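Local coordinates for protein UDP-N-Acetylglucosamine 2-Epimerase (Thermus thermophilus, PDB 1V4V) that probably interconverts UDP-N-acetylglucosamine and UDP-N-acetylmannosamine by epimerisation at C2 of the sugar, as a two-domain GT-B-type homodimer, at residues V24-R29 against F55-D60; T103-A108 against R140-V145; Y235-N240 against F257-P262. All blocks are in the same frame, centred on the assembly; numbering follows the deposited sequence.

Interaction 1: residues V24-R29 against F55-D60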
loop_
_atom_site.group_PDB
_atom_site.type_symbol
_atom_site.label_atom_id
_atom_site.label_comp_id
_atom_site.label_asym_id
_atom_site.label_seq_id
_atom_site.Cartn_x
_atom_site.Cartn_y
_atom_site.Cartn_z
ATOM N N VAL A 24 -21.472 7.800 6.901
ATOM C CA VAL A 24 -20.291 8.418 7.497
ATOM C C VAL A 24 -20.373 9.933 7.323
ATOM O O VAL A 24 -20.149 10.688 8.265
ATOM C CB VAL A 24 -19.000 7.898 6.823
ATOM C CG1 VAL A 24 -17.775 8.597 7.423
ATOM C CG2 VAL A 24 -18.898 6.387 6.999
ATOM N N TYR A 25 -20.696 10.368 6.113
ATOM C CA TYR A 25 -20.822 11.792 5.814
ATOM C C TYR A 25 -21.793 12.486 6.768
ATOM O O TYR A 25 -21.486 13.534 7.343
ATOM C CB TYR A 25 -21.327 11.985 4.387
ATOM C CG TYR A 25 -21.542 13.428 3.995
ATOM C CD1 TYR A 25 -20.513 14.176 3.425
ATOM C CD2 TYR A 25 -22.779 14.052 4.196
ATOM C CE1 TYR A 25 -20.706 15.503 3.060
ATOM C CE2 TYR A 25 -22.978 15.382 3.837
ATOM C CZ TYR A 25 -21.938 16.099 3.267
ATOM O OH TYR A 25 -22.131 17.408 2.881
ATOM N N LEU A 26 -22.973 11.898 6.926
ATOM C CA LEU A 26 -23.996 12.482 7.786
ATOM C C LEU A 26 -23.594 12.476 9.255
ATOM O O LEU A 26 -23.896 13.416 9.986
ATOM C CB LEU A 26 -25.327 11.752 7.578
ATOM C CG LEU A 26 -25.875 11.894 6.151
ATOM C CD1 LEU A 26 -27.065 10.966 5.946
ATOM C CD2 LEU A 26 -26.273 13.349 5.894
ATOM N N ALA A 27 -22.898 11.429 9.686
ATOM C CA ALA A 27 -22.453 11.343 11.073
ATOM C C ALA A 27 -21.383 12.400 11.360
ATOM O O ALA A 27 -21.313 12.946 12.461
ATOM C CB ALA A 27 -21.904 9.948 11.365
ATOM N N LEU A 28 -20.548 12.682 10.363
ATOM C CA LEU A 28 -19.489 13.678 10.502
ATOM C C LEU A 28 -20.082 15.083 10.579
ATOM O O LEU A 28 -19.578 15.946 11.299
ATOM C CB LEU A 28 -18.530 13.599 9.310
ATOM C CG LEU A 28 -17.533 12.437 9.279
ATOM C CD1 LEU A 28 -16.938 12.313 7.885
ATOM C CD2 LEU A 28 -16.436 12.672 10.312
ATOM N N ARG A 29 -21.153 15.306 9.829
ATOM C CA ARG A 29 -21.808 16.606 9.809
ATOM C C ARG A 29 -22.367 16.941 11.190
ATOM O O ARG A 29 -22.583 18.109 11.516
ATOM C CB ARG A 29 -22.936 16.608 8.772
ATOM C CG ARG A 29 -23.448 17.991 8.412
ATOM C CD ARG A 29 -24.441 17.929 7.262
ATOM N NE ARG A 29 -25.645 17.185 7.623
ATOM C CZ ARG A 29 -26.639 16.918 6.783
ATOM N NH1 ARG A 29 -26.576 17.334 5.525
ATOM N NH2 ARG A 29 -27.698 16.239 7.201
ATOM N N PHE A 55 -29.842 10.511 0.019
ATOM C CA PHE A 55 -29.340 10.809 1.353
ATOM C C PHE A 55 -29.200 12.297 1.628
ATOM O O PHE A 55 -28.743 12.691 2.696
ATOM C CB PHE A 55 -27.992 10.115 1.572
ATOM C CG PHE A 55 -27.981 8.674 1.146
ATOM C CD1 PHE A 55 -27.592 8.319 -0.141
ATOM C CD2 PHE A 55 -28.383 7.672 2.024
ATOM C CE1 PHE A 55 -27.604 6.985 -0.550
ATOM C CE2 PHE A 55 -28.398 6.336 1.626
ATOM C CZ PHE A 55 -28.008 5.993 0.336
ATOM N N GLY A 56 -29.599 13.120 0.665
ATOM C CA GLY A 56 -29.508 14.558 0.839
ATOM C C GLY A 56 -28.073 15.052 0.887
ATOM O O GLY A 56 -27.730 15.910 1.703
ATOM N N ILE A 57 -27.240 14.513 0.003
ATOM C CA ILE A 57 -25.828 14.881 -0.068
ATOM C C ILE A 57 -25.465 15.382 -1.464
ATOM O O ILE A 57 -25.921 14.837 -2.468
ATOM C CB ILE A 57 -24.928 13.664 0.282
ATOM C CG1 ILE A 57 -25.174 13.236 1.728
ATOM C CG2 ILE A 57 -23.450 14.016 0.088
ATOM C CD1 ILE A 57 -24.487 11.935 2.111
ATOM N N GLN A 58 -24.646 16.427 -1.517
ATOM C CA GLN A 58 -24.201 17.006 -2.782
ATOM C C GLN A 58 -22.679 16.912 -2.786
ATOM O O GLN A 58 -22.062 16.963 -1.723
ATOM C CB GLN A 58 -24.608 18.478 -2.863
ATOM C CG GLN A 58 -25.892 18.811 -2.113
ATOM C CD GLN A 58 -27.102 18.077 -2.653
ATOM O OE1 GLN A 58 -28.152 18.029 -2.007
ATOM N NE2 GLN A 58 -26.969 17.509 -3.848
ATOM N N GLU A 59 -22.067 16.778 -3.960
ATOM C CA GLU A 59 -20.610 16.695 -3.998
ATOM C C GLU A 59 -20.039 18.104 -4.001
ATOM O O GLU A 59 -20.715 19.057 -4.389
ATOM C CB GLU A 59 -20.115 15.920 -5.230
ATOM C CG GLU A 59 -19.797 16.750 -6.471
ATOM C CD GLU A 59 -21.019 17.055 -7.307
ATOM O OE1 GLU A 59 -20.854 17.571 -8.434
ATOM O OE2 GLU A 59 -22.142 16.774 -6.841
ATOM N N ASP A 60 -18.794 18.229 -3.561
ATOM C CA ASP A 60 -18.126 19.521 -3.502
ATOM C C ASP A 60 -17.155 19.714 -4.656
ATOM O O ASP A 60 -16.906 20.839 -5.084
ATOM C CB ASP A 60 -17.388 19.652 -2.171
ATOM C CG ASP A 60 -18.334 19.734 -0.993
ATOM O OD1 ASP A 60 -18.945 20.807 -0.798
ATOM O OD2 ASP A 60 -18.478 18.729 -0.270
HETATM O O HOH W 1 -24.242 17.951 1.182
HETATM O O HOH W 2 -20.993 18.044 0.548
HETATM O O HOH W 3 -29.040 15.793 4.860
#

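Interaction 2: residues T103-A108 against R140-V145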
loop_
_atom_site.group_PDB
_atom_site.type_symbol
_atom_site.label_atom_id
_atom_site.label_comp_id
_atom_site.label_asym_id
_atom_site.label_seq_id
_atom_site.Cartn_x
_atom_site.Cartn_y
_atom_site.Cartn_z
ATOM N N THR A 103 -8.273 3.600 -8.332
ATOM C CA THR A 103 -8.506 5.015 -8.056
ATOM C C THR A 103 -8.447 5.286 -6.559
ATOM O O THR A 103 -7.896 6.298 -6.128
ATOM C CB THR A 103 -9.865 5.474 -8.616
ATOM O OG1 THR A 103 -9.869 5.298 -10.037
ATOM C CG2 THR A 103 -10.116 6.952 -8.294
ATOM N N THR A 104 -9.004 4.382 -5.761
ATOM C CA THR A 104 -8.982 4.554 -4.318
ATOM C C THR A 104 -7.558 4.614 -3.796
ATOM O O THR A 104 -7.239 5.457 -2.955
ATOM C CB THR A 104 -9.765 3.425 -3.612
ATOM O OG1 THR A 104 -11.169 3.667 -3.765
ATOM C CG2 THR A 104 -9.424 3.362 -2.130
ATOM N N PHE A 105 -6.686 3.735 -4.286
ATOM C CA PHE A 105 -5.306 3.787 -3.821
ATOM C C PHE A 105 -4.623 5.058 -4.318
ATOM O O PHE A 105 -3.878 5.700 -3.577
ATOM C CB PHE A 105 -4.482 2.586 -4.301
ATOM C CG PHE A 105 -3.011 2.754 -4.049
ATOM C CD1 PHE A 105 -2.533 2.889 -2.747
ATOM C CD2 PHE A 105 -2.118 2.891 -5.108
ATOM C CE1 PHE A 105 -1.183 3.169 -2.502
ATOM C CE2 PHE A 105 -0.767 3.170 -4.873
ATOM C CZ PHE A 105 -0.301 3.311 -3.567
ATOM N N ALA A 106 -4.870 5.414 -5.573
ATOM C CA ALA A 106 -4.250 6.604 -6.146
ATOM C C ALA A 106 -4.612 7.834 -5.320
ATOM O O ALA A 106 -3.772 8.705 -5.096
ATOM C CB ALA A 106 -4.690 6.787 -7.595
ATOM N N VAL A 107 -5.860 7.896 -4.857
ATOM C CA VAL A 107 -6.307 9.024 -4.042
ATOM C C VAL A 107 -5.637 8.992 -2.672
ATOM O O VAL A 107 -5.185 10.023 -2.173
ATOM C CB VAL A 107 -7.852 9.016 -3.875
ATOM C CG1 VAL A 107 -8.283 10.097 -2.898
ATOM C CG2 VAL A 107 -8.515 9.246 -5.228
ATOM N N ALA A 108 -5.562 7.807 -2.068
ATOM C CA ALA A 108 -4.924 7.654 -0.767
ATOM C C ALA A 108 -3.442 8.024 -0.852
ATOM O O ALA A 108 -2.891 8.642 0.067
ATOM C CB ALA A 108 -5.070 6.219 -0.272
ATOM N N ARG A 140 -5.766 -2.797 -2.032
ATOM C CA ARG A 140 -6.111 -2.614 -0.631
ATOM C C ARG A 140 -4.925 -2.728 0.306
ATOM O O ARG A 140 -4.849 -2.005 1.294
ATOM C CB ARG A 140 -7.248 -3.562 -0.217
ATOM C CG ARG A 140 -7.088 -5.009 -0.608
ATOM C CD ARG A 140 -8.463 -5.674 -0.614
ATOM N NE ARG A 140 -8.395 -7.098 -0.911
ATOM C CZ ARG A 140 -9.442 -7.837 -1.262
ATOM N NH1 ARG A 140 -9.289 -9.129 -1.513
ATOM N NH2 ARG A 140 -10.644 -7.280 -1.376
ATOM N N ARG A 141 -3.980 -3.610 -0.008
ATOM C CA ARG A 141 -2.801 -3.741 0.837
ATOM C C ARG A 141 -1.957 -2.466 0.737
ATOM O O ARG A 141 -1.445 -1.977 1.745
ATOM C CB ARG A 141 -1.982 -4.963 0.425
ATOM C CG ARG A 141 -2.642 -6.276 0.826
ATOM C CD ARG A 141 -1.823 -7.470 0.368
ATOM N NE ARG A 141 -0.462 -7.414 0.886
ATOM C CZ ARG A 141 0.476 -8.315 0.613
ATOM N NH1 ARG A 141 0.194 -9.351 -0.170
ATOM N NH2 ARG A 141 1.698 -8.167 1.107
ATOM N N LEU A 142 -1.829 -1.929 -0.475
ATOM C CA LEU A 142 -1.066 -0.696 -0.689
ATOM C C LEU A 142 -1.737 0.451 0.070
ATOM O O LEU A 142 -1.080 1.208 0.780
ATOM C CB LEU A 142 -1.002 -0.357 -2.182
ATOM C CG LEU A 142 -0.141 -1.265 -3.069
ATOM C CD1 LEU A 142 -0.388 -0.923 -4.534
ATOM C CD2 LEU A 142 1.351 -1.088 -2.715
ATOM N N THR A 143 -3.054 0.572 -0.083
ATOM C CA THR A 143 -3.792 1.622 0.605
ATOM C C THR A 143 -3.602 1.552 2.118
ATOM O O THR A 143 -3.407 2.582 2.775
ATOM C CB THR A 143 -5.298 1.545 0.292
ATOM O OG1 THR A 143 -5.500 1.716 -1.117
ATOM C CG2 THR A 143 -6.062 2.646 1.041
ATOM N N ASP A 144 -3.639 0.344 2.676
ATOM C CA ASP A 144 -3.485 0.200 4.120
ATOM C C ASP A 144 -2.089 0.482 4.648
ATOM O O ASP A 144 -1.911 0.724 5.837
ATOM C CB ASP A 144 -3.969 -1.176 4.577
ATOM C CG ASP A 144 -5.474 -1.311 4.459
ATOM O OD1 ASP A 144 -6.151 -0.262 4.466
ATOM O OD2 ASP A 144 -5.976 -2.449 4.362
ATOM N N VAL A 145 -1.091 0.446 3.776
ATOM C CA VAL A 145 0.257 0.786 4.216
ATOM C C VAL A 145 0.223 2.263 4.630
ATOM O O VAL A 145 0.830 2.661 5.621
ATOM C CB VAL A 145 1.283 0.635 3.067
ATOM C CG1 VAL A 145 2.561 1.406 3.396
ATOM C CG2 VAL A 145 1.597 -0.829 2.842
#

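Interaction 3: residues Y235-N240 against F257-P262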
loop_
_atom_site.group_PDB
_atom_site.type_symbol
_atom_site.label_atom_id
_atom_site.label_comp_id
_atom_site.label_asym_id
_atom_site.label_seq_id
_atom_site.Cartn_x
_atom_site.Cartn_y
_atom_site.Cartn_z
ATOM N N TYR A 235 -44.534 -7.902 -4.628
ATOM C CA TYR A 235 -43.452 -8.515 -5.373
ATOM C C TYR A 235 -42.922 -7.696 -6.558
ATOM O O TYR A 235 -43.542 -7.666 -7.619
ATOM C CB TYR A 235 -43.962 -9.881 -5.854
ATOM C CG TYR A 235 -43.018 -10.764 -6.646
ATOM C CD1 TYR A 235 -41.669 -10.453 -6.799
ATOM C CD2 TYR A 235 -43.487 -11.951 -7.219
ATOM C CE1 TYR A 235 -40.807 -11.305 -7.501
ATOM C CE2 TYR A 235 -42.639 -12.804 -7.920
ATOM C CZ TYR A 235 -41.305 -12.479 -8.056
ATOM O OH TYR A 235 -40.473 -13.339 -8.728
ATOM N N PRO A 236 -41.783 -7.007 -6.379
ATOM C CA PRO A 236 -41.205 -6.219 -7.476
ATOM C C PRO A 236 -40.510 -7.260 -8.354
ATOM O O PRO A 236 -39.444 -7.761 -8.000
ATOM C CB PRO A 236 -40.201 -5.309 -6.767
ATOM C CG PRO A 236 -40.721 -5.239 -5.346
ATOM C CD PRO A 236 -41.139 -6.665 -5.101
ATOM N N VAL A 237 -41.121 -7.604 -9.482
ATOM C CA VAL A 237 -40.565 -8.623 -10.368
ATOM C C VAL A 237 -39.486 -8.117 -11.320
ATOM O O VAL A 237 -39.670 -7.104 -11.994
ATOM C CB VAL A 237 -41.683 -9.276 -11.208
ATOM C CG1 VAL A 237 -41.148 -10.501 -11.939
ATOM C CG2 VAL A 237 -42.849 -9.643 -10.318
ATOM N N HIS A 238 -38.362 -8.826 -11.385
ATOM C CA HIS A 238 -37.293 -8.420 -12.291
ATOM C C HIS A 238 -37.776 -8.404 -13.743
ATOM O O HIS A 238 -38.693 -9.140 -14.114
ATOM C CB HIS A 238 -36.077 -9.335 -12.138
ATOM C CG HIS A 238 -35.191 -8.963 -10.989
ATOM N ND1 HIS A 238 -35.564 -9.142 -9.674
ATOM C CD2 HIS A 238 -33.974 -8.372 -10.959
ATOM C CE1 HIS A 238 -34.614 -8.675 -8.883
ATOM N NE2 HIS A 238 -33.638 -8.202 -9.636
ATOM N N LEU A 239 -37.151 -7.555 -14.556
ATOM C CA LEU A 239 -37.524 -7.395 -15.961
ATOM C C LEU A 239 -37.269 -8.585 -16.881
ATOM O O LEU A 239 -37.918 -8.713 -17.921
ATOM C CB LEU A 239 -36.828 -6.159 -16.538
ATOM C CG LEU A 239 -37.263 -4.821 -15.939
ATOM C CD1 LEU A 239 -36.386 -3.705 -16.479
ATOM C CD2 LEU A 239 -38.725 -4.568 -16.271
ATOM N N ASN A 240 -36.327 -9.447 -16.511
ATOM C CA ASN A 240 -36.006 -10.612 -17.327
ATOM C C ASN A 240 -37.270 -11.345 -17.777
ATOM O O ASN A 240 -38.038 -11.845 -16.952
ATOM C CB ASN A 240 -35.118 -11.578 -16.542
ATOM C CG ASN A 240 -33.941 -10.887 -15.889
ATOM O OD1 ASN A 240 -34.111 -10.061 -14.989
ATOM N ND2 ASN A 240 -32.735 -11.216 -16.342
ATOM N N PHE A 257 -51.922 -10.196 -4.169
ATOM C CA PHE A 257 -50.546 -10.137 -4.631
ATOM C C PHE A 257 -50.461 -8.877 -5.495
ATOM O O PHE A 257 -51.340 -8.620 -6.330
ATOM C CB PHE A 257 -50.175 -11.354 -5.484
ATOM C CG PHE A 257 -49.028 -12.161 -4.925
ATOM C CD1 PHE A 257 -49.269 -13.334 -4.215
ATOM C CD2 PHE A 257 -47.712 -11.736 -5.095
ATOM C CE1 PHE A 257 -48.215 -14.079 -3.680
ATOM C CE2 PHE A 257 -46.648 -12.473 -4.564
ATOM C CZ PHE A 257 -46.903 -13.646 -3.855
ATOM N N VAL A 258 -49.423 -8.083 -5.275
ATOM C CA VAL A 258 -49.204 -6.874 -6.063
ATOM C C VAL A 258 -47.874 -7.033 -6.780
ATOM O O VAL A 258 -46.825 -7.115 -6.139
ATOM C CB VAL A 258 -49.131 -5.608 -5.179
ATOM C CG1 VAL A 258 -48.805 -4.397 -6.045
ATOM C CG2 VAL A 258 -50.455 -5.395 -4.454
ATOM N N LEU A 259 -47.913 -7.092 -8.108
ATOM C CA LEU A 259 -46.686 -7.229 -8.879
ATOM C C LEU A 259 -46.229 -5.856 -9.355
ATOM O O LEU A 259 -46.990 -5.113 -9.973
ATOM C CB LEU A 259 -46.899 -8.164 -10.073
ATOM C CG LEU A 259 -47.504 -9.539 -9.767
ATOM C CD1 LEU A 259 -47.433 -10.406 -11.020
ATOM C CD2 LEU A 259 -46.741 -10.208 -8.626
ATOM N N LEU A 260 -44.984 -5.519 -9.047
ATOM C CA LEU A 260 -44.422 -4.233 -9.429
ATOM C C LEU A 260 -43.147 -4.406 -10.237
ATOM O O LEU A 260 -42.608 -5.509 -10.342
ATOM C CB LEU A 260 -44.096 -3.415 -8.177
ATOM C CG LEU A 260 -45.232 -3.160 -7.184
ATOM C CD1 LEU A 260 -44.684 -2.450 -5.956
ATOM C CD2 LEU A 260 -46.320 -2.330 -7.847
ATOM N N ASP A 261 -42.675 -3.303 -10.811
ATOM C CA ASP A 261 -41.430 -3.307 -11.563
ATOM C C ASP A 261 -40.355 -3.077 -10.509
ATOM O O ASP A 261 -40.658 -2.618 -9.406
ATOM C CB ASP A 261 -41.405 -2.165 -12.586
ATOM C CG ASP A 261 -42.222 -2.471 -13.832
ATOM O OD1 ASP A 261 -42.455 -1.538 -14.632
ATOM O OD2 ASP A 261 -42.622 -3.637 -14.022
ATOM N N PRO A 262 -39.093 -3.398 -10.822
ATOM C CA PRO A 262 -38.001 -3.206 -9.862
ATOM C C PRO A 262 -38.025 -1.821 -9.208
ATOM O O PRO A 262 -38.228 -0.808 -9.877
ATOM C CB PRO A 262 -36.761 -3.436 -10.716
ATOM C CG PRO A 262 -37.226 -4.518 -11.652
ATOM C CD PRO A 262 -38.600 -4.026 -12.061
#

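Interaction 1: residues V24-R29 against F55-D60
Ile57 lies over one face of the Tyr25 ring and supplies most of the apolar contact here. Its CG2 sits 4.0 Å from the ring centroid, only 10° off the normal, a CH-pi contact, while CD1 reaches toward the root of the ring and comes within 3.4 Å of Tyr25 CD2. Tyr25 CG, anti to the backbone N (chi1 178°), carries the ring out from helix 15-29 toward the loop, where the two side chains slide past each other in opposite directions. Leu26 flanks the pair, its CG 4.3 Å from Ile57 CD1. Tyr25 OH accepts from one water, 2.8 Å away, that in turn accepts from Gln58 N; the same OH donates to a second water, which donates to Gln58 O and, at 2.7 Å, to Asp60 OD2. The contact belongs to the Rossmann-like N-terminal domain of a GT-B fold, where helix 15-29 meets the connection from helix 45-53 to edge strand 61-62. Gly56, at positive phi, ends the preceding helix in a Schellman motif, just before Ile57. Farther out, the Arg29 guanidinium has Leu26 CD2 over one face, and a water accepting from Arg29 NH2 reaches Gly56 O weakly. Tyr25 rests on Pro36 and Val38 of strand 34-40, and Asp60 OD2 accepts from Val38 N.

Interaction 2: residues T103-A108 against R140-V145
Phe105 and Thr143 mark the closest backbone approach, CA to CA 5.2 Å, of two helical segments that run nearly parallel, their axes 9.1 Å apart and crossing at 17°. Helices 102-113 and 136-146 belong to the Rossmann-like N-terminal domain, where each follows a strand of the parallel sheet, 94-98 and 118-121, with a longer connection before the second helix. Phe105 carries most of the side-chain contact. Its CG, anti to the backbone N (chi1 169°), swings the ring toward helix 136-146, where Leu142 CB comes over one face, displaced toward the rim, 3.8 Å from the centroid and 23° off the normal: a CH-pi contact. The nearest ring carbon, Phe105 CE1, is 3.5 Å from Leu142 CB. At the ring edge, in plane, lies Thr143 OG1, which also packs against the phenylalanine backbone, 3.4 Å from Phe105 CA. This buried hydroxyl is satisfied within its own helix, by a hydrogen bond with Asn139 O, so it can face carbon across the contact. Thr104 OG1 likewise finds its partner outside the contact, in His98 O. The same surface extends into the dimer: Phe105 meets Trp109 of the second subunit edge-to-face and packs on Leu142 of that subunit. About one turn further along helix 102-113, methyl meets methyl, with Ala108 CB 3.9 Å from Thr143 CG2.

Interaction 3: residues Y235-N240 against F257-P262
Tyr235 N donates to Val258 O at 2.9 Å in an almost straight bond, 176° at the hydrogen, and approaches nearly along the C=O axis. Tyr235 O accepts from Leu260 N at 3.0 Å, though this donor stands well above the carbonyl plane, 42° out of it. The third bond, Val237 N to Leu260 O, is short at 2.7 Å yet bent. Together they form the parallel ladder between strands 232-236 and 257-260, the two strands of a right-handed beta-alpha-beta crossover through helix 241-251 in the Rossmann-like C-terminal domain. Pro236, which has no N-H to give, sits within this ladder, and its CA approaches Leu260 O. On the sheet face bearing Tyr235 and Leu259, Leu259 CD2 is 3.9 Å from Tyr235 CB, and Phe257 presents CE2 so that the same CB lies at its ring edge, in plane. Val237 CG2 stands over the centre of the Tyr235 ring, beneath helix 241-251. Beyond the ladder Pro262 packs against residues 237-239, its CD 3.3 Å from Val237 O and 4.2 Å from Leu239 CG. Arg244 binds Val237 O and His238 O and forms a salt bridge with Asp261 OD2. The backbone bonds thus set the parallel register, whereas past the last of them the two segments are held by contacts of Pro262 and by one shared arginine, Arg244.

From the N terminus, interaction 1 closes first: the chain leaves helix 15-29, passes through strand 34-40 and helix 45-53, and returns with the loop before edge strand 61-62. Interaction 2 then closes an excursion of 31 residues between segments 103-108 and 140-145, through strand 118-121, in the same N-terminal domain and beside the second subunit. Interaction 3 closes a short beta-alpha-beta loop at the edge of the C-terminal domain's sheet. The three are in series, neither nested nor crossed. The centres of interactions 1 and 2 are about 22 Å apart. Those of interactions 2 and 3, about 40 Å apart, lie on opposite sides of the chain's centre. Each ties neighbouring elements within one domain.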